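Local coordinates for protein pectate lyase/Amb allergen (Acidovorax citrulli, PDB 4HWV) that probably cleaves the pectate of plant cell walls by beta-elimination, as a secreted, calcium-binding polysaccharide lyase of family 1, at residues R84-L89 against K177-N182; A205-P210 against N223-L228; V324-N329 against G344-Y349. All blocks are in the same frame, centred on the assembly; numbering follows the deposited sequence.

Contact 1 (R84-L89 against K177-N182); sequences RGTIDL and KILHGN
Residues 86-88 and 177-179 are a rung-to-rung pair of the parallel beta-helix, with Thr86 beside Lys177, Ile87 beside Ile178 and Asp88 beside Leu179. The two strand axes run 14° from parallel, 4.6 Å apart at their closest. Four backbone bonds zip them together: Lys177 N to Gly85 O, Ile87 N to Lys177 O, Leu179 N to Ile87 O and Leu89 N to Leu179 O.

Thr86, Asp88, Lys177 and Leu179 share one face. There the methyl CG2 of Thr86, anti to the backbone N, slants across to CD1 of Leu179 at 3.5 Å. On its other branch OG1 lies alongside the aliphatic part of Lys177, 3.7 Å from Lys177 CB, while the extended lysine chain runs on to a salt bridge with Glu203. Thr86 and Asp88 also pack against Ser360 of the second subunit.

The chain leaves the strand at His180 and brings its imidazole back to Asp88. His180 ND1 donates to Asp88 OD1 at 2.7 Å, with the oxygen close to the ring plane but the donor well above the carboxylate plane; the two planes stand 69° apart. Asn90 N is a second donor to that oxygen, and CB of Leu179 sits over the middle of one imidazole face. On the side of Ile87 and Ile178, just past the strand, Leu89 brings CD1 to 3.5 Å from Ile178 CG2 and 3.6 Å from Gly181 CA where the chain turns. Stacked parallel strands followed by such a turn, one coil above the next, are the signature of the right-handed beta-helix of pectate lyases.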
loop_
_atom_site.group_PDB
_atom_site.type_symbol
_atom_site.label_atom_id
_atom_site.label_comp_id
_atom_site.label_asym_id
_atom_site.label_seq_id
_atom_site.Cartn_x
_atom_site.Cartn_y
_atom_site.Cartn_z
ATOM N N ARG A 84 -14.157 -13.547 10.183
ATOM C CA ARG A 84 -14.722 -13.634 8.843
ATOM C C ARG A 84 -14.450 -12.354 8.082
ATOM O O ARG A 84 -15.021 -11.308 8.389
ATOM C CB ARG A 84 -16.234 -13.909 8.868
ATOM C CG ARG A 84 -16.791 -14.188 7.474
ATOM C CD ARG A 84 -18.309 -14.358 7.388
ATOM N NE ARG A 84 -18.856 -15.460 8.169
ATOM C CZ ARG A 84 -18.750 -16.742 7.835
ATOM N NH1 ARG A 84 -18.059 -17.100 6.757
ATOM N NH2 ARG A 84 -19.316 -17.670 8.591
ATOM N N GLY A 85 -13.587 -12.440 7.082
ATOM C CA GLY A 85 -13.278 -11.278 6.265
ATOM C C GLY A 85 -12.404 -10.262 6.983
ATOM O O GLY A 85 -11.519 -10.622 7.783
ATOM N N THR A 86 -12.640 -8.991 6.681
ATOM C CA THR A 86 -11.783 -7.916 7.162
ATOM C C THR A 86 -12.420 -7.129 8.303
ATOM O O THR A 86 -13.549 -6.660 8.184
ATOM C CB THR A 86 -11.482 -6.926 6.039
ATOM O OG1 THR A 86 -10.686 -7.576 5.040
ATOM C CG2 THR A 86 -10.749 -5.692 6.590
ATOM N N ILE A 87 -11.674 -6.968 9.396
ATOM C CA ILE A 87 -12.093 -6.138 10.515
ATOM C C ILE A 87 -11.187 -4.912 10.596
ATOM O O ILE A 87 -9.991 -5.032 10.846
ATOM C CB ILE A 87 -12.061 -6.929 11.837
ATOM C CG1 ILE A 87 -13.061 -8.086 11.736
ATOM C CG2 ILE A 87 -12.356 -6.001 13.028
ATOM C CD1 ILE A 87 -13.198 -8.925 12.982
ATOM N N ASP A 88 -11.773 -3.744 10.373
ATOM C CA ASP A 88 -11.070 -2.477 10.486
ATOM C C ASP A 88 -11.232 -2.002 11.922
ATOM O O ASP A 88 -12.346 -1.757 12.394
ATOM C CB ASP A 88 -11.721 -1.471 9.531
ATOM C CG ASP A 88 -10.964 -0.148 9.434
ATOM O OD1 ASP A 88 -9.943 0.031 10.133
ATOM O OD2 ASP A 88 -11.423 0.721 8.668
ATOM N N LEU A 89 -10.108 -1.844 12.619
ATOM C CA LEU A 89 -10.151 -1.402 14.010
ATOM C C LEU A 89 -10.224 0.110 14.182
ATOM O O LEU A 89 -10.524 0.573 15.277
ATOM C CB LEU A 89 -8.957 -1.953 14.803
ATOM C CG LEU A 89 -8.903 -3.484 14.915
ATOM C CD1 LEU A 89 -7.645 -3.894 15.661
ATOM C CD2 LEU A 89 -10.179 -4.041 15.587
ATOM N N LYS A 177 -8.689 -10.729 7.888
ATOM C CA LYS A 177 -7.787 -9.606 8.134
ATOM C C LYS A 177 -8.206 -8.797 9.347
ATOM O O LYS A 177 -9.407 -8.631 9.618
ATOM C CB LYS A 177 -7.748 -8.648 6.943
ATOM C CG LYS A 177 -7.305 -9.256 5.623
ATOM C CD LYS A 177 -6.991 -8.155 4.597
ATOM C CE LYS A 177 -6.268 -8.686 3.386
ATOM N NZ LYS A 177 -5.732 -7.524 2.608
ATOM N N ILE A 178 -7.216 -8.265 10.066
ATOM C CA ILE A 178 -7.474 -7.260 11.102
ATOM C C ILE A 178 -6.570 -6.076 10.780
ATOM O O ILE A 178 -5.341 -6.233 10.666
ATOM C CB ILE A 178 -7.180 -7.826 12.503
ATOM C CG1 ILE A 178 -8.147 -8.982 12.805
ATOM C CG2 ILE A 178 -7.300 -6.715 13.551
ATOM C CD1 ILE A 178 -7.922 -9.640 14.160
ATOM N N LEU A 179 -7.183 -4.916 10.567
ATOM C CA LEU A 179 -6.455 -3.723 10.115
ATOM C C LEU A 179 -6.458 -2.606 11.133
ATOM O O LEU A 179 -7.430 -2.401 11.841
ATOM C CB LEU A 179 -7.108 -3.126 8.870
ATOM C CG LEU A 179 -7.554 -4.048 7.741
ATOM C CD1 LEU A 179 -8.261 -3.219 6.675
ATOM C CD2 LEU A 179 -6.379 -4.806 7.141
ATOM N N HIS A 180 -5.368 -1.847 11.152
ATOM C CA HIS A 180 -5.371 -0.501 11.716
ATOM C C HIS A 180 -5.468 -0.430 13.234
ATOM O O HIS A 180 -5.862 0.607 13.784
ATOM C CB HIS A 180 -6.489 0.342 11.081
ATOM C CG HIS A 180 -6.438 0.373 9.588
ATOM N ND1 HIS A 180 -7.572 0.401 8.805
ATOM C CD2 HIS A 180 -5.386 0.336 8.735
ATOM C CE1 HIS A 180 -7.222 0.397 7.528
ATOM N NE2 HIS A 180 -5.898 0.359 7.457
ATOM N N GLY A 181 -5.090 -1.498 13.925
ATOM C CA GLY A 181 -5.068 -1.425 15.374
ATOM C C GLY A 181 -4.147 -2.418 16.023
ATOM O O GLY A 181 -3.302 -3.041 15.379
ATOM N N ASN A 182 -4.341 -2.554 17.328
ATOM C CA ASN A 182 -3.324 -3.105 18.211
ATOM C C ASN A 182 -4.004 -4.054 19.169
ATOM O O ASN A 182 -4.721 -3.604 20.073
ATOM C CB ASN A 182 -2.711 -1.906 18.964
ATOM C CG ASN A 182 -1.449 -2.227 19.761
ATOM O OD1 ASN A 182 -1.174 -3.377 20.218
ATOM N ND2 ASN A 182 -0.681 -1.176 19.999
#

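Contact 2 (A205-P210 against N223-L228); sequences AFDDFP and NSEYDL. With CA (calcium ion), chain C.
At the edge of the Tyr226 phenol ring, near its plane, lies Phe206 O, 3.8 Å from Tyr226 CD2, while Asp207 CG comes in obliquely, 3.5 Å from Tyr226 CE2. One face of the ring carries CB of Glu225, set off toward the rim; the Phe206 ring stacks on His276. The side chains of Asp207 and Tyr226 cross at about a right angle, their carboxylate and ring planes 33° apart. A water joins their ends, giving a hydrogen to Asp207 OD1 and taking one from Tyr226 OH, and it also lies at the edge of the Phe209 ring.

With CG anti to the backbone N (chi1 -173°), Asp207 reaches across to the other loop. Its OD2 accepts Glu225 N at 2.9 Å on the anti lone pair, through a bent bond of 139°. OD1 takes Phe209 N at 2.8 Å, which closes an Asx turn. Ser224 OG packs 3.2 Å from Asp207 CB and bonds to Gln275 O. At the far end, Ala205 CB touches Leu228 CD2 and rests 3.5 Å from Asp227 O.

Asp227 points the other way, into the metal site: both of its carboxylate oxygens hold the calcium ion, OD1 at 2.2 Å, with Asp278 and Asp282 completing the protein ligands. OD2 is also hydrogen-bonded to Ser230 OG. The buried Asp207 carboxylate, met by two backbone N-H groups and a water, is probably stabilised as the anion; its bond to Glu225 N links loop 205-210 to the residue whose carbonyl accepts from a metal-bound water, which probably helps hold that second shell.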
loop_
_atom_site.group_PDB
_atom_site.type_symbol
_atom_site.label_atom_id
_atom_site.label_comp_id
_atom_site.label_asym_id
_atom_site.label_seq_id
_atom_site.Cartn_x
_atom_site.Cartn_y
_atom_site.Cartn_z
ATOM N N ALA A 205 -0.815 -0.936 11.650
ATOM C CA ALA A 205 -1.191 -0.302 12.912
ATOM C C ALA A 205 -0.658 1.125 12.867
ATOM O O ALA A 205 0.492 1.383 13.219
ATOM C CB ALA A 205 -0.616 -1.078 14.091
ATOM N N PHE A 206 -1.499 2.031 12.389
ATOM C CA PHE A 206 -1.084 3.376 11.977
ATOM C C PHE A 206 -1.503 4.396 13.027
ATOM O O PHE A 206 -2.664 4.452 13.452
ATOM C CB PHE A 206 -1.780 3.691 10.650
ATOM C CG PHE A 206 -1.259 4.915 9.938
ATOM C CD1 PHE A 206 -0.297 4.795 8.936
ATOM C CD2 PHE A 206 -1.761 6.185 10.252
ATOM C CE1 PHE A 206 0.165 5.915 8.248
ATOM C CE2 PHE A 206 -1.308 7.321 9.567
ATOM C CZ PHE A 206 -0.338 7.186 8.563
ATOM N N ASP A 207 -0.547 5.207 13.450
ATOM C CA ASP A 207 -0.784 6.254 14.441
ATOM C C ASP A 207 -0.913 7.565 13.684
ATOM O O ASP A 207 0.041 8.030 13.054
ATOM C CB ASP A 207 0.422 6.277 15.392
ATOM C CG ASP A 207 0.252 7.200 16.572
ATOM O OD1 ASP A 207 -0.537 8.172 16.507
ATOM O OD2 ASP A 207 0.938 6.947 17.593
ATOM N N ASP A 208 -2.103 8.155 13.733
ATOM C CA ASP A 208 -2.343 9.423 13.063
ATOM C C ASP A 208 -1.776 10.630 13.785
ATOM O O ASP A 208 -1.822 11.727 13.237
ATOM C CB ASP A 208 -3.834 9.608 12.843
ATOM C CG ASP A 208 -4.310 8.830 11.653
ATOM O OD1 ASP A 208 -3.905 9.174 10.518
ATOM O OD2 ASP A 208 -5.072 7.879 11.840
ATOM N N PHE A 209 -1.240 10.413 14.990
ATOM C CA PHE A 209 -0.751 11.513 15.828
ATOM C C PHE A 209 0.626 11.207 16.412
ATOM O O PHE A 209 0.810 11.215 17.631
ATOM C CB PHE A 209 -1.795 11.838 16.905
ATOM C CG PHE A 209 -3.095 12.287 16.307
ATOM C CD1 PHE A 209 -3.220 13.589 15.817
ATOM C CD2 PHE A 209 -4.162 11.404 16.162
ATOM C CE1 PHE A 209 -4.381 13.997 15.193
ATOM C CE2 PHE A 209 -5.332 11.818 15.536
ATOM C CZ PHE A 209 -5.438 13.118 15.048
ATOM N N PRO A 210 1.616 10.948 15.538
ATOM C CA PRO A 210 2.971 10.714 16.053
ATOM C C PRO A 210 3.484 11.936 16.801
ATOM O O PRO A 210 3.110 13.075 16.483
ATOM C CB PRO A 210 3.790 10.477 14.778
ATOM C CG PRO A 210 3.036 11.218 13.733
ATOM C CD PRO A 210 1.591 11.040 14.068
ATOM N N ASN A 223 7.879 9.475 16.929
ATOM C CA ASN A 223 7.528 8.157 17.442
ATOM C C ASN A 223 6.034 7.964 17.466
ATOM O O ASN A 223 5.278 8.901 17.764
ATOM C CB ASN A 223 8.061 7.948 18.858
ATOM C CG ASN A 223 9.583 7.970 18.916
ATOM O OD1 ASN A 223 10.266 7.128 18.312
ATOM N ND2 ASN A 223 10.125 8.907 19.663
ATOM N N SER A 224 5.629 6.719 17.207
ATOM C CA SER A 224 4.234 6.302 17.235
ATOM C C SER A 224 4.030 5.187 18.246
ATOM O O SER A 224 4.991 4.599 18.759
ATOM C CB SER A 224 3.791 5.875 15.839
ATOM O OG SER A 224 3.544 7.011 15.027
ATOM N N GLU A 225 2.771 4.903 18.538
ATOM C CA GLU A 225 2.423 4.126 19.718
ATOM C C GLU A 225 1.825 2.742 19.476
ATOM O O GLU A 225 1.682 1.976 20.434
ATOM C CB GLU A 225 1.439 4.941 20.567
ATOM C CG GLU A 225 2.045 6.215 21.137
ATOM C CD GLU A 225 3.132 5.924 22.139
ATOM O OE1 GLU A 225 2.868 5.079 23.015
ATOM O OE2 GLU A 225 4.237 6.537 22.053
ATOM N N TYR A 226 1.452 2.411 18.241
ATOM C CA TYR A 226 0.653 1.192 18.033
ATOM C C TYR A 226 1.409 0.078 17.349
ATOM O O TYR A 226 2.012 0.276 16.280
ATOM C CB TYR A 226 -0.664 1.499 17.285
ATOM C CG TYR A 226 -1.354 2.694 17.869
ATOM C CD1 TYR A 226 -1.621 2.768 19.225
ATOM C CD2 TYR A 226 -1.679 3.785 17.084
ATOM C CE1 TYR A 226 -2.198 3.884 19.791
ATOM C CE2 TYR A 226 -2.244 4.916 17.624
ATOM C CZ TYR A 226 -2.515 4.968 18.981
ATOM O OH TYR A 226 -3.050 6.098 19.548
ATOM N N ASP A 227 1.401 -1.087 17.993
ATOM C CA ASP A 227 1.902 -2.326 17.399
ATOM C C ASP A 227 0.725 -3.079 16.811
ATOM O O ASP A 227 -0.416 -2.774 17.118
ATOM C CB ASP A 227 2.466 -3.232 18.498
ATOM C CG ASP A 227 3.538 -2.560 19.328
ATOM O OD1 ASP A 227 4.287 -1.719 18.789
ATOM O OD2 ASP A 227 3.645 -2.891 20.532
ATOM N N LEU A 228 0.968 -4.091 15.985
ATOM C CA LEU A 228 -0.138 -4.969 15.619
ATOM C C LEU A 228 -0.525 -5.863 16.806
ATOM O O LEU A 228 -1.714 -6.100 17.040
ATOM C CB LEU A 228 0.177 -5.768 14.350
ATOM C CG LEU A 228 0.183 -4.844 13.111
ATOM C CD1 LEU A 228 0.909 -5.499 11.942
ATOM C CD2 LEU A 228 -1.242 -4.459 12.708
HETATM CA CA CA C . 5.366 -1.276 20.664
HETATM O O HOH W 1 -2.840 8.226 17.913
HETATM O O HOH W 2 3.521 0.340 21.660
HETATM O O HOH W 3 6.892 0.076 22.367
HETATM O O HOH W 4 5.436 -2.106 23.210
#

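Contact 3 (V324-N329 against G344-Y349); sequences VTFHGN and GMVHLY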
loop_
_atom_site.group_PDB
_atom_site.type_symbol
_atom_site.label_atom_id
_atom_site.label_comp_id
_atom_site.label_asym_id
_atom_site.label_seq_id
_atom_site.Cartn_x
_atom_site.Cartn_y
_atom_site.Cartn_z
ATOM N N VAL A 324 10.973 -15.965 24.571
ATOM C CA VAL A 324 10.312 -15.925 23.270
ATOM C C VAL A 324 11.037 -16.861 22.304
ATOM O O VAL A 324 12.281 -16.893 22.259
ATOM C CB VAL A 324 10.322 -14.496 22.662
ATOM C CG1 VAL A 324 9.515 -14.457 21.374
ATOM C CG2 VAL A 324 9.774 -13.493 23.655
ATOM N N THR A 325 10.263 -17.641 21.549
ATOM C CA THR A 325 10.797 -18.475 20.478
ATOM C C THR A 325 10.258 -17.991 19.137
ATOM O O THR A 325 9.047 -17.802 18.989
ATOM C CB THR A 325 10.345 -19.926 20.654
ATOM O OG1 THR A 325 10.743 -20.411 21.953
ATOM C CG2 THR A 325 10.924 -20.801 19.550
ATOM N N PHE A 326 11.148 -17.802 18.169
ATOM C CA PHE A 326 10.761 -17.507 16.777
ATOM C C PHE A 326 11.239 -18.662 15.903
ATOM O O PHE A 326 12.442 -18.918 15.832
ATOM C CB PHE A 326 11.496 -16.271 16.217
ATOM C CG PHE A 326 11.093 -14.944 16.806
ATOM C CD1 PHE A 326 11.667 -14.485 17.995
ATOM C CD2 PHE A 326 10.220 -14.112 16.109
ATOM C CE1 PHE A 326 11.361 -13.222 18.500
ATOM C CE2 PHE A 326 9.905 -12.843 16.610
ATOM C CZ PHE A 326 10.484 -12.398 17.811
ATOM N N HIS A 327 10.332 -19.325 15.186
ATOM C CA HIS A 327 10.783 -20.327 14.233
ATOM C C HIS A 327 9.872 -20.445 13.026
ATOM O O HIS A 327 8.654 -20.262 13.127
ATOM C CB HIS A 327 11.033 -21.710 14.890
ATOM C CG HIS A 327 9.801 -22.459 15.286
ATOM N ND1 HIS A 327 9.118 -23.282 14.416
ATOM C CD2 HIS A 327 9.165 -22.557 16.476
ATOM C CE1 HIS A 327 8.112 -23.860 15.057
ATOM N NE2 HIS A 327 8.114 -23.431 16.309
ATOM N N GLY A 328 10.481 -20.756 11.885
ATOM C CA GLY A 328 9.737 -20.990 10.664
ATOM C C GLY A 328 9.157 -19.737 10.048
ATOM O O GLY A 328 8.289 -19.809 9.182
ATOM N N ASN A 329 9.624 -18.567 10.484
ATOM C CA ASN A 329 9.064 -17.325 9.968
ATOM C C ASN A 329 9.809 -16.827 8.745
ATOM O O ASN A 329 11.008 -17.101 8.573
ATOM C CB ASN A 329 9.091 -16.230 11.044
ATOM C CG ASN A 329 8.354 -16.638 12.314
ATOM O OD1 ASN A 329 7.130 -16.742 12.327
ATOM N ND2 ASN A 329 9.104 -16.869 13.389
ATOM N N GLY A 344 15.514 -11.146 27.947
ATOM C CA GLY A 344 14.891 -12.448 27.752
ATOM C C GLY A 344 15.800 -13.530 27.186
ATOM O O GLY A 344 16.857 -13.251 26.604
ATOM N N MET A 345 15.373 -14.778 27.361
ATOM C CA MET A 345 15.992 -15.940 26.720
ATOM C C MET A 345 15.239 -16.200 25.426
ATOM O O MET A 345 14.111 -16.693 25.440
ATOM C CB MET A 345 15.945 -17.145 27.658
ATOM C CG MET A 345 16.683 -16.838 28.971
ATOM S SD MET A 345 16.219 -17.893 30.351
ATOM C CE MET A 345 17.032 -19.336 29.776
ATOM N N VAL A 346 15.840 -15.809 24.311
ATOM C CA VAL A 346 15.146 -15.793 23.024
ATOM C C VAL A 346 15.837 -16.726 22.029
ATOM O O VAL A 346 17.050 -16.641 21.804
ATOM C CB VAL A 346 15.073 -14.367 22.468
ATOM C CG1 VAL A 346 14.464 -14.334 21.068
ATOM C CG2 VAL A 346 14.263 -13.494 23.418
ATOM N N HIS A 347 15.048 -17.646 21.476
ATOM C CA HIS A 347 15.525 -18.663 20.555
ATOM C C HIS A 347 14.986 -18.342 19.168
ATOM O O HIS A 347 13.774 -18.220 19.001
ATOM C CB HIS A 347 15.002 -20.019 21.057
ATOM C CG HIS A 347 15.465 -21.214 20.283
ATOM N ND1 HIS A 347 14.786 -22.412 20.347
ATOM C CD2 HIS A 347 16.541 -21.430 19.484
ATOM C CE1 HIS A 347 15.423 -23.321 19.634
ATOM N NE2 HIS A 347 16.485 -22.751 19.085
ATOM N N LEU A 348 15.873 -18.199 18.186
ATOM C CA LEU A 348 15.441 -17.979 16.794
ATOM C C LEU A 348 16.009 -19.122 15.979
ATOM O O LEU A 348 17.224 -19.259 15.871
ATOM C CB LEU A 348 15.969 -16.652 16.223
ATOM C CG LEU A 348 15.553 -15.407 17.015
ATOM C CD1 LEU A 348 16.682 -14.951 17.936
ATOM C CD2 LEU A 348 15.078 -14.286 16.089
ATOM N N TYR A 349 15.139 -19.970 15.444
ATOM C CA TYR A 349 15.617 -21.062 14.615
ATOM C C TYR A 349 14.816 -21.243 13.338
ATOM O O TYR A 349 13.614 -21.022 13.318
ATOM C CB TYR A 349 15.716 -22.387 15.399
ATOM C CG TYR A 349 14.433 -23.072 15.841
ATOM C CD1 TYR A 349 13.802 -22.731 17.038
ATOM C CD2 TYR A 349 13.884 -24.122 15.098
ATOM C CE1 TYR A 349 12.665 -23.409 17.464
ATOM C CE2 TYR A 349 12.739 -24.784 15.516
ATOM C CZ TYR A 349 12.142 -24.426 16.692
ATOM O OH TYR A 349 10.996 -25.091 17.108
#
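His327 and Tyr349 lie side by side and point the same way from neighbouring strands, their ring planes only 15° apart but slid so far that they hardly overlap. The tyrosine face receives CB of His327, 3.3 Å from the ring centroid and almost on the normal, a CH-pi contact. The hydroxyl in turn sits over the imidazole face near its rim, with Tyr349 OH 3.2 Å from His327 CD2. Both side chains take the crowded position between backbone N and carbonyl carbon (chi1 73° and 69°), which brings the two rings up together. His327 NE2 is hydrogen-bonded to Thr24 OG1. Thr325 CG2 slants toward the same tyrosine, 3.8 Å from Tyr349 CE1.

On the other face Phe326 and Leu348 run alongside each other, CD1 of Phe326 touching CD2 of Leu348 at 3.9 Å, while the phenyl edge meets Val346 CG1. Val324 CB also touches Val346 CG2.

Between these two layers the strands run parallel, Val324 paired with Val346 and His327 with Tyr349. His347 N to Val324 O, Phe326 N to His347 O and Tyr349 N to Phe326 O are sound bonds; the outermost, Val324 N to Met345 O and Gly328 N to Tyr349 O, are weak. Phe326 O also accepts from Asn351 ND2, and Asn351 OD1 receives Asn329 N, consistent with the asparagine ladder of PL1 beta-helices. Strand 290-293 flanks residues 324-327, and strand 376-387 flanks residues 345-349.

How the contacts relate
Along the chain the three contacts follow one another, each closing before the next opens. Contacts 1 and 3 are both rung pairs of the same parallel beta-helix, on opposite sides of the chain's centre, with their centres about 26 Å apart and nearest atoms about 15 Å apart. Contact 2 belongs to loops that extend from this framework; its centre is about 15 Å from that of contact 1 and about 25 Å from that of contact 3. Contacts 1 and 2 touch where Gly181 O meets Ala205 CB and Leu228 CD2, and Asn182, at the end of contact 1, has its side chain about 6 Å from the calcium ion held in contact 2; contact 3 continues the stack.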